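PDB 2HSI: putative peptidase M23 from Pseudomonas aeruginosa PAO1, which binds a zinc ion and probably acts as a metalloendopeptidase of the M23 family, although its cellular role is not established. Local coordinates for residues Lys156-Pro161 with Leu183-Pro188; Met225-Ser230 with His259-Val264; Pro192-Ala197 with Gly243-Lys248; Asn210-Phe215 with Gly250-Ala255. All coordinates share one frame; numbering follows the deposited sequence. Where two conformers were deposited one is given.

Contact 1: residues Lys156-Pro161 with Leu183-Pro188; sequences KPVDGP and LDFAVP. With ZN (zinc ion), chain C.
The Phe-185 ring lies against Val-158 CG2, which meets its base at CG (3.6 Å), while Pro-157 crosses the far end of the ring at about a right angle, its CD 3.9 Å from Phe-185 CZ. The bend of Lys-156 at chi3 (67°) brings its aliphatic CE beside Phe-185 CE1, and the Gly-160 carbonyl O stands at the ring edge, near its plane. Gly-160 O also accepts a hydrogen bond from Lys-156 NZ (2.8 Å), which sits above the carbonyl plane. The HxxxD zinc motif of M23 peptidases ends just before Phe-185: Asp-184 turns away from 156-161 and gives OD1 to the zinc ion at 2.0 Å, the other ligands being His-180, His-259 and His-261. Beyond the ring, Ala-186, the centre of an inverse gamma turn, donates its N-H to Pro-161 O (2.9 Å). Val-187 CG1 then packs on Gly-160 CA (3.8 Å), and its CG2 approaches Val-158 CG2. Phe-185 also touches Trp-262 of strand 260-266, and Asp-159, which points away, forms a salt bridge with Lys-194.

Contact 2: residues Met225-Ser230 with His259-Val264; sequences MFCHLS and HMHWNV. With ZN (zinc ion), chain C.
Phe-226 and Trp-262 lie side by side, pointing the same way, as a non-hydrogen-bonded pair in antiparallel strands. Their rings are nearly parallel (8°) but slid apart, so that Phe-226 CE1 comes to 3.2 Å from Trp-262 CD1 with little overlap. The methyl CE of Met-260 meets the phenylalanine at its edge, near CD1. On the opposite face of the sheet Met-225 and Asn-263 also run side by side, with SD and CE each near Asn-263 ND2; their backbones exchange two bonds, Met-225 N to Asn-263 O and Asn-263 N to Met-225 O, both 2.9 Å. Cys-227 SG approaches the His-261 ring obliquely. Where the strand turns its corner, the rings of His-228 and His-259 are slid past each other, planes at 24° and His-228 CD2 3.2 Å from His-259 ND1. There the strands part, and a water accepting from His-261 N lies in bonding distance of Cys-227 O. His-259 and His-261 form the family's HxH motif, His-259 NE2 (2.4 Å) and His-261 ND1 (2.1 Å) binding the zinc ion. His-261 CG is anti to its backbone N (chi1 -176°), and NE2 at the far side of the ring donates to Asn-263 OD1 (2.8 Å). As a second-shell residue accepting this bond, Asn-263 probably helps set the ring's rotation, and an N-H at NE2 is consistent with ND1 giving its lone pair to zinc.

Contact 3: residues Pro192-Ala197 with Gly243-Lys248; sequences PIKAPA and GGVLGK
Strands 192-194 and 245-248 run antiparallel, their axes 4.6 Å apart at the closest, and a classic beta bulge sets Leu-246 and Gly-247 together opposite Ile-193. Ile-193 N donates to Gly-247 O (2.8 Å), whereas Ile-193 O receives Leu-246 N (2.7 Å), almost straight at 163°. The pairing continues past the strand end: Ala-195 N bonds to Gly-244 O, and Gly-243 N reaches Ala-195 O. Gly-243 has a positive phi (91°), at which a CB would press on the carbonyl O of the residue before. Side chains divide between two faces. On the outer one Pro-192 CB faces Val-245 CG1 loosely at 4.4 Å, and Lys-248 CD lies near Pro-192 CA; Lys-194 lays its CG on Gly-243 O (3.4 Å) before its end leads away to a salt bridge with Asp-159. On the inner one Ile-193 and Leu-246 reach each other only distantly, and each leans on backbone instead: Ile-193 CD1 on the carbonyl C of Lys-248, Leu-246 CG on Ala-195 N (4.0 Å). Strand 245-248 is the middle member of a small three-stranded sheet, with 231-232 along its other edge. The inner face packs on the larger sheet, where Ile-193 meets Phe-226 and Leu-229 of strand 222-229 and Met-260 of strand 260-266, and Leu-246 meets Phe-226 and Val-216.

Contact 4: residues Asn210-Phe215 with Gly250-Ala255; sequences NGKTVF and GATGRA
Gly-211 and Gly-253 bring together two flat peptide groups, that between Asn-210 and Gly-211 and that between Thr-252 and Gly-253, near parallel (planes about 11° apart) but offset. Gly-211 CA lies over one face of the Thr-252/Gly-253 peptide, 3.5 Å from Gly-253 N, whereas Gly-253 CA lies above the plane of the Asn-210/Gly-211 peptide but beyond its N end, 3.6 Å from Gly-211 N. The two CA atoms are themselves only 3.6 Å apart, an approach that depends on neither residue having a side chain; both also have positive phi. Next along, Lys-212 N donates to Thr-252 OG1 at 2.9 Å, nearly straight. That hydroxyl oxygen stands between the backbone N and the carbonyl carbon of its own residue (chi1 55°), which directs it at the other segment. It is gripped twice, because it also bonds to Leu-229 O, and with that carbonyl as acceptor the hydroxyl must donate there. The Lys-212 side chain crosses the threonine at about a right angle, its CB and CG each 3.8 Å from Thr-252 OG1, and carries NZ off to a salt bridge with Asp-206. Thr-213 OG1 donates to Gly-211 O from above the carbonyl plane (2.8 Å). The contact lies at the surface near the zinc site, pinning the loop between strands 245-248 and 260-266 to Gly-211 and Lys-212, which lead into strand 213-219. Backbone bonds tie Asn-210 and Lys-212 to His-228 and Leu-229 of strand 222-229, His-228 ND1 bonds to Thr-252 O, and Asn-210 ND2 reaches Gln-137 of helix 127-141.

How the contacts relate
Contact 2 is the buried one, and contacts 1 and 4 touch it at different places. Contact 1 shares its sheet and the metal, strand 183-185 lying next to 260-266, so that Asp-184 meets both histidines of contact 2 at the zinc ion. Contact 4, at the surface, joins it through strand 222-229 and the Thr-252 hydroxyl. Contact 3, partly buried, belongs to a separate small sheet; it joins contact 2 by apolar side chains and a backbone link, and contact 1 by a backbone link, Val-158 packing and a salt bridge. Chemistry follows position: aromatic rings and metal ligands in contact 2, a ring among apolar loop side chains and a few carbonyls in contact 1, backbone bonds in contact 3, glycine peptides in contact 4.

Contact 1: residues Lys156-Pro161 with Leu183-Pro188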
# COMPACT_ATOMS: atom_id res chain seq x y z
N LYS A 156 -2.58 10.71 7.30
CA LYS A 156 -3.74 9.97 7.79
C LYS A 156 -4.92 10.29 6.86
O LYS A 156 -5.14 11.45 6.52
CB LYS A 156 -4.08 10.38 9.22
CG LYS A 156 -3.10 9.88 10.26
CD LYS A 156 -3.37 10.51 11.61
CE LYS A 156 -4.69 10.05 12.18
NZ LYS A 156 -4.98 10.69 13.50
N PRO A 157 -5.63 9.24 6.40
CA PRO A 157 -6.78 9.44 5.52
C PRO A 157 -8.02 10.01 6.22
O PRO A 157 -8.90 10.55 5.54
CB PRO A 157 -7.06 8.05 4.97
CG PRO A 157 -6.44 7.12 5.93
CD PRO A 157 -5.37 7.82 6.68
N VAL A 158 -8.08 9.91 7.54
CA VAL A 158 -9.14 10.56 8.33
C VAL A 158 -8.55 11.23 9.57
O VAL A 158 -7.56 10.74 10.13
CB VAL A 158 -10.25 9.57 8.77
CG1 VAL A 158 -11.15 9.19 7.60
CG2 VAL A 158 -9.66 8.33 9.39
N ASP A 159 -9.15 12.34 9.99
CA ASP A 159 -8.73 13.04 11.21
C ASP A 159 -9.40 12.41 12.43
O ASP A 159 -10.43 12.89 12.91
CB ASP A 159 -9.05 14.54 11.12
CG ASP A 159 -8.38 15.21 9.92
OD1 ASP A 159 -7.22 14.88 9.61
OD2 ASP A 159 -9.02 16.10 9.31
N GLY A 160 -8.82 11.32 12.92
CA GLY A 160 -9.35 10.59 14.06
C GLY A 160 -8.33 9.61 14.61
O GLY A 160 -7.34 9.31 13.94
N PRO A 161 -8.58 9.08 15.82
CA PRO A 161 -7.65 8.16 16.49
C PRO A 161 -7.61 6.81 15.80
O PRO A 161 -8.61 6.37 15.22
CB PRO A 161 -8.24 8.02 17.90
CG PRO A 161 -9.25 9.13 18.03
CD PRO A 161 -9.77 9.34 16.65
N LEU A 183 -5.18 -1.05 8.75
CA LEU A 183 -5.29 -0.20 9.94
C LEU A 183 -6.68 0.42 10.07
O LEU A 183 -7.21 0.98 9.11
CB LEU A 183 -4.20 0.89 9.90
CG LEU A 183 -4.17 2.01 10.94
CD1 LEU A 183 -3.92 1.47 12.35
CD2 LEU A 183 -3.12 3.05 10.55
N ASP A 184 -7.26 0.32 11.27
CA ASP A 184 -8.57 0.93 11.54
C ASP A 184 -8.45 2.29 12.20
O ASP A 184 -7.46 2.57 12.90
CB ASP A 184 -9.43 0.03 12.42
CG ASP A 184 -10.13 -1.05 11.64
OD1 ASP A 184 -9.92 -1.15 10.41
OD2 ASP A 184 -10.90 -1.81 12.26
N PHE A 185 -9.46 3.12 11.99
CA PHE A 185 -9.60 4.40 12.67
C PHE A 185 -10.98 4.48 13.31
O PHE A 185 -11.98 4.10 12.68
CB PHE A 185 -9.40 5.57 11.71
CG PHE A 185 -8.02 5.66 11.12
CD1 PHE A 185 -7.05 6.46 11.72
CD2 PHE A 185 -7.69 4.96 9.96
CE1 PHE A 185 -5.76 6.55 11.18
CE2 PHE A 185 -6.41 5.04 9.41
CZ PHE A 185 -5.45 5.84 10.02
N ALA A 186 -11.02 4.96 14.55
CA ALA A 186 -12.27 5.19 15.27
C ALA A 186 -12.88 6.53 14.84
O ALA A 186 -12.60 7.57 15.44
CB ALA A 186 -12.04 5.15 16.77
N VAL A 187 -13.68 6.48 13.78
CA VAL A 187 -14.39 7.65 13.26
C VAL A 187 -15.83 7.25 12.89
O VAL A 187 -16.08 6.10 12.53
CB VAL A 187 -13.68 8.30 12.02
CG1 VAL A 187 -12.46 9.12 12.44
CG2 VAL A 187 -13.31 7.27 10.97
N PRO A 188 -16.79 8.19 13.02
CA PRO A 188 -18.18 7.86 12.68
C PRO A 188 -18.44 7.76 11.18
O PRO A 188 -17.60 8.19 10.38
CB PRO A 188 -18.97 9.03 13.28
CG PRO A 188 -18.01 10.18 13.24
CD PRO A 188 -16.66 9.59 13.51
ZN ZN C . -10.07 -2.96 9.63

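Contact 2: residues Met225-Ser230 with His259-Val264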
# COMPACT_ATOMS: atom_id res chain seq x y z
N MET A 225 -5.83 1.09 -0.30
CA MET A 225 -7.18 0.57 -0.49
C MET A 225 -8.02 1.01 0.70
O MET A 225 -7.53 1.05 1.84
CB MET A 225 -7.15 -0.96 -0.62
CG MET A 225 -8.53 -1.65 -0.76
SD MET A 225 -9.38 -1.89 0.82
CE MET A 225 -9.94 -3.59 0.64
N PHE A 226 -9.28 1.37 0.43
CA PHE A 226 -10.25 1.72 1.47
C PHE A 226 -11.54 0.98 1.22
O PHE A 226 -12.03 0.98 0.10
CB PHE A 226 -10.53 3.23 1.47
CG PHE A 226 -9.31 4.06 1.66
CD1 PHE A 226 -8.86 4.36 2.94
CD2 PHE A 226 -8.59 4.51 0.57
CE1 PHE A 226 -7.73 5.11 3.12
CE2 PHE A 226 -7.43 5.26 0.75
CZ PHE A 226 -7.01 5.56 2.03
N CYS A 227 -12.10 0.38 2.26
CA CYS A 227 -13.32 -0.39 2.10
C CYS A 227 -14.37 -0.06 3.17
O CYS A 227 -14.10 0.72 4.09
CB CYS A 227 -13.02 -1.88 2.05
SG CYS A 227 -12.21 -2.53 3.52
N HIS A 228 -15.56 -0.64 3.00
CA HIS A 228 -16.76 -0.38 3.82
C HIS A 228 -17.28 1.06 3.72
O HIS A 228 -17.95 1.52 4.62
CB HIS A 228 -16.58 -0.76 5.30
CG HIS A 228 -16.01 -2.13 5.51
ND1 HIS A 228 -16.70 -3.28 5.19
CD2 HIS A 228 -14.82 -2.53 6.02
CE1 HIS A 228 -15.96 -4.33 5.49
NE2 HIS A 228 -14.81 -3.91 5.99
N LEU A 229 -17.00 1.76 2.63
CA LEU A 229 -17.41 3.18 2.49
C LEU A 229 -18.93 3.31 2.37
O LEU A 229 -19.58 2.41 1.86
CB LEU A 229 -16.75 3.84 1.28
CG LEU A 229 -15.32 4.38 1.45
CD1 LEU A 229 -14.33 3.27 1.70
CD2 LEU A 229 -14.89 5.18 0.24
N SER A 230 -19.48 4.42 2.86
CA SER A 230 -20.88 4.73 2.64
C SER A 230 -21.08 5.38 1.26
O SER A 230 -22.12 5.23 0.62
CB SER A 230 -21.40 5.65 3.75
OG SER A 230 -20.68 6.88 3.79
N HIS A 259 -16.86 1.20 10.00
CA HIS A 259 -15.56 0.55 9.94
C HIS A 259 -14.68 1.20 8.87
O HIS A 259 -14.70 0.83 7.70
CB HIS A 259 -15.74 -0.97 9.73
CG HIS A 259 -14.46 -1.75 9.65
ND1 HIS A 259 -14.41 -3.03 9.15
CD2 HIS A 259 -13.18 -1.43 9.99
CE1 HIS A 259 -13.16 -3.47 9.18
NE2 HIS A 259 -12.40 -2.52 9.68
N MET A 260 -13.91 2.19 9.31
CA MET A 260 -12.89 2.83 8.50
C MET A 260 -11.65 1.92 8.41
O MET A 260 -10.88 1.79 9.35
CB MET A 260 -12.54 4.18 9.14
CG MET A 260 -11.34 4.91 8.56
SD MET A 260 -11.40 5.13 6.79
CE MET A 260 -9.65 5.34 6.46
N HIS A 261 -11.50 1.25 7.26
CA HIS A 261 -10.38 0.33 7.04
C HIS A 261 -9.48 0.82 5.91
O HIS A 261 -9.96 1.11 4.80
CB HIS A 261 -10.87 -1.10 6.76
CG HIS A 261 -9.77 -2.11 6.61
ND1 HIS A 261 -9.36 -2.92 7.65
CD2 HIS A 261 -9.01 -2.45 5.54
CE1 HIS A 261 -8.38 -3.71 7.22
NE2 HIS A 261 -8.15 -3.44 5.95
N TRP A 262 -8.18 0.88 6.19
CA TRP A 262 -7.16 1.33 5.24
C TRP A 262 -6.07 0.26 5.07
O TRP A 262 -5.42 -0.13 6.05
CB TRP A 262 -6.55 2.65 5.73
CG TRP A 262 -5.40 3.24 4.91
CD1 TRP A 262 -5.21 3.13 3.56
CD2 TRP A 262 -4.33 4.05 5.41
NE1 TRP A 262 -4.08 3.83 3.19
CE2 TRP A 262 -3.52 4.39 4.31
CE3 TRP A 262 -3.97 4.51 6.69
CZ2 TRP A 262 -2.37 5.18 4.44
CZ3 TRP A 262 -2.82 5.29 6.82
CH2 TRP A 262 -2.03 5.61 5.69
N ASN A 263 -5.91 -0.22 3.83
CA ASN A 263 -4.79 -1.10 3.46
C ASN A 263 -3.73 -0.31 2.73
O ASN A 263 -4.06 0.56 1.94
CB ASN A 263 -5.25 -2.23 2.53
CG ASN A 263 -6.10 -3.26 3.24
OD1 ASN A 263 -5.87 -3.58 4.40
ND2 ASN A 263 -7.09 -3.80 2.53
N VAL A 264 -2.46 -0.63 3.00
CA VAL A 264 -1.34 -0.13 2.19
C VAL A 264 -0.59 -1.33 1.63
O VAL A 264 -0.24 -2.25 2.38
CB VAL A 264 -0.37 0.78 2.98
CG1 VAL A 264 0.90 1.09 2.15
CG2 VAL A 264 -1.05 2.08 3.37
ZN ZN C . -10.07 -2.96 9.63
O HOH W 1 -12.41 2.55 5.04

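Contact 3: residues Pro192-Ala197 with Gly243-Lys248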
# COMPACT_ATOMS: atom_id res chain seq x y z
N PRO A 192 -15.22 12.23 6.04
CA PRO A 192 -14.57 12.24 4.72
C PRO A 192 -13.22 11.53 4.75
O PRO A 192 -12.46 11.69 5.71
CB PRO A 192 -14.36 13.74 4.43
CG PRO A 192 -15.24 14.46 5.41
CD PRO A 192 -15.28 13.59 6.62
N ILE A 193 -12.95 10.73 3.71
CA ILE A 193 -11.69 9.98 3.58
C ILE A 193 -10.84 10.66 2.52
O ILE A 193 -11.28 10.84 1.39
CB ILE A 193 -11.94 8.49 3.19
CG1 ILE A 193 -12.77 7.79 4.28
CG2 ILE A 193 -10.61 7.74 3.01
CD1 ILE A 193 -13.28 6.41 3.88
N LYS A 194 -9.63 11.05 2.91
CA LYS A 194 -8.73 11.78 2.03
C LYS A 194 -7.57 10.93 1.53
O LYS A 194 -7.07 10.07 2.25
CB LYS A 194 -8.25 13.07 2.70
CG LYS A 194 -9.38 14.10 2.93
CD LYS A 194 -9.08 15.01 4.11
CE LYS A 194 -9.39 14.33 5.44
NZ LYS A 194 -9.04 15.19 6.61
N ALA A 195 -7.16 11.15 0.27
CA ALA A 195 -6.01 10.45 -0.32
C ALA A 195 -4.75 10.73 0.49
O ALA A 195 -4.38 11.90 0.68
CB ALA A 195 -5.82 10.87 -1.76
N PRO A 196 -4.10 9.67 1.00
CA PRO A 196 -2.86 9.80 1.79
C PRO A 196 -1.67 10.34 0.98
O PRO A 196 -0.75 10.93 1.56
CB PRO A 196 -2.57 8.35 2.23
CG PRO A 196 -3.88 7.63 2.11
CD PRO A 196 -4.54 8.27 0.91
N ALA A 197 -1.70 10.09 -0.33
CA ALA A 197 -0.77 10.65 -1.32
C ALA A 197 -1.55 10.79 -2.61
O ALA A 197 -2.64 10.24 -2.73
CB ALA A 197 0.42 9.70 -1.55
N GLY A 243 -4.69 14.43 -0.27
CA GLY A 243 -5.75 15.18 0.42
C GLY A 243 -7.08 15.25 -0.30
O GLY A 243 -8.06 15.73 0.27
N GLY A 244 -7.13 14.79 -1.55
CA GLY A 244 -8.38 14.74 -2.32
C GLY A 244 -9.38 13.83 -1.64
O GLY A 244 -9.00 12.77 -1.15
N VAL A 245 -10.64 14.25 -1.59
CA VAL A 245 -11.70 13.45 -0.94
C VAL A 245 -12.08 12.25 -1.81
O VAL A 245 -12.54 12.40 -2.94
CB VAL A 245 -12.96 14.30 -0.59
CG1 VAL A 245 -14.04 13.42 0.06
CG2 VAL A 245 -12.60 15.47 0.34
N LEU A 246 -11.88 11.05 -1.27
CA LEU A 246 -12.22 9.81 -1.98
C LEU A 246 -13.68 9.42 -1.79
O LEU A 246 -14.31 8.87 -2.69
CB LEU A 246 -11.30 8.67 -1.51
CG LEU A 246 -9.81 8.93 -1.73
CD1 LEU A 246 -8.99 7.79 -1.14
CD2 LEU A 246 -9.49 9.12 -3.22
N GLY A 247 -14.19 9.71 -0.60
CA GLY A 247 -15.54 9.31 -0.21
C GLY A 247 -15.73 9.46 1.28
O GLY A 247 -15.00 10.21 1.93
N LYS A 248 -16.70 8.73 1.82
CA LYS A 248 -17.13 8.89 3.20
C LYS A 248 -17.13 7.54 3.93
O LYS A 248 -17.48 6.51 3.34
CB LYS A 248 -18.55 9.51 3.25
CG LYS A 248 -18.65 11.06 3.33
CD LYS A 248 -17.89 11.82 2.25
CE LYS A 248 -18.48 13.19 1.97
NZ LYS A 248 -19.57 13.11 0.95

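Contact 4: residues Asn210-Phe215 with Gly250-Ala255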
# COMPACT_ATOMS: atom_id res chain seq x y z
N ASN A 210 -16.10 -6.71 1.55
CA ASN A 210 -15.48 -5.40 1.75
C ASN A 210 -16.39 -4.19 1.55
O ASN A 210 -16.01 -3.08 1.88
CB ASN A 210 -14.23 -5.26 0.87
CG ASN A 210 -13.06 -6.11 1.36
OD1 ASN A 210 -13.04 -6.53 2.52
ND2 ASN A 210 -12.08 -6.35 0.49
N GLY A 211 -17.59 -4.41 1.00
CA GLY A 211 -18.50 -3.30 0.70
C GLY A 211 -17.95 -2.33 -0.33
O GLY A 211 -17.20 -2.74 -1.23
N LYS A 212 -18.31 -1.06 -0.20
CA LYS A 212 -17.83 -0.05 -1.15
C LYS A 212 -16.33 0.14 -0.97
O LYS A 212 -15.86 0.50 0.11
CB LYS A 212 -18.58 1.28 -1.04
CG LYS A 212 -20.09 1.18 -1.30
CD LYS A 212 -20.71 2.55 -1.48
CE LYS A 212 -22.21 2.50 -1.25
NZ LYS A 212 -22.89 1.44 -2.05
N THR A 213 -15.59 -0.16 -2.03
CA THR A 213 -14.15 -0.30 -1.95
C THR A 213 -13.53 0.55 -3.02
O THR A 213 -14.04 0.57 -4.14
CB THR A 213 -13.72 -1.78 -2.14
OG1 THR A 213 -14.37 -2.59 -1.14
CG2 THR A 213 -12.19 -1.97 -2.01
N VAL A 214 -12.47 1.27 -2.67
CA VAL A 214 -11.73 2.08 -3.63
C VAL A 214 -10.21 1.83 -3.51
O VAL A 214 -9.68 1.80 -2.40
CB VAL A 214 -12.10 3.60 -3.53
CG1 VAL A 214 -11.88 4.17 -2.12
CG2 VAL A 214 -11.36 4.42 -4.59
N PHE A 215 -9.55 1.62 -4.64
CA PHE A 215 -8.09 1.47 -4.69
C PHE A 215 -7.47 2.69 -5.38
O PHE A 215 -7.90 3.07 -6.47
CB PHE A 215 -7.69 0.26 -5.54
CG PHE A 215 -7.91 -1.09 -4.89
CD1 PHE A 215 -6.84 -1.93 -4.67
CD2 PHE A 215 -9.19 -1.55 -4.59
CE1 PHE A 215 -7.02 -3.19 -4.13
CE2 PHE A 215 -9.38 -2.80 -4.03
CZ PHE A 215 -8.29 -3.62 -3.80
N GLY A 250 -18.22 4.39 6.19
CA GLY A 250 -19.49 3.69 6.38
C GLY A 250 -19.37 2.30 6.97
O GLY A 250 -18.36 1.96 7.60
N ALA A 251 -20.40 1.50 6.70
CA ALA A 251 -20.52 0.15 7.26
C ALA A 251 -21.02 -0.85 6.22
O ALA A 251 -21.65 -1.85 6.57
CB ALA A 251 -21.48 0.18 8.45
N THR A 252 -20.73 -0.58 4.95
CA THR A 252 -21.16 -1.46 3.86
C THR A 252 -20.37 -2.77 3.82
O THR A 252 -19.29 -2.86 4.40
CB THR A 252 -21.09 -0.77 2.47
OG1 THR A 252 -19.76 -0.27 2.24
CG2 THR A 252 -22.11 0.36 2.37
N GLY A 253 -20.94 -3.77 3.14
CA GLY A 253 -20.37 -5.11 3.13
C GLY A 253 -20.59 -5.81 4.45
O GLY A 253 -21.60 -5.57 5.13
N ARG A 254 -19.64 -6.67 4.83
CA ARG A 254 -19.74 -7.39 6.10
C ARG A 254 -19.05 -6.63 7.23
O ARG A 254 -17.92 -6.94 7.61
CB ARG A 254 -19.22 -8.82 5.96
CG ARG A 254 -20.05 -9.68 5.01
CD ARG A 254 -19.95 -11.15 5.36
NE ARG A 254 -20.70 -11.49 6.56
CZ ARG A 254 -20.60 -12.65 7.22
NH1 ARG A 254 -19.76 -13.59 6.80
NH2 ARG A 254 -21.33 -12.86 8.31
N ALA A 255 -19.75 -5.63 7.75
CA ALA A 255 -19.26 -4.83 8.87
C ALA A 255 -20.34 -4.69 9.94
O ALA A 255 -21.54 -4.66 9.63
CB ALA A 255 -18.79 -3.46 8.38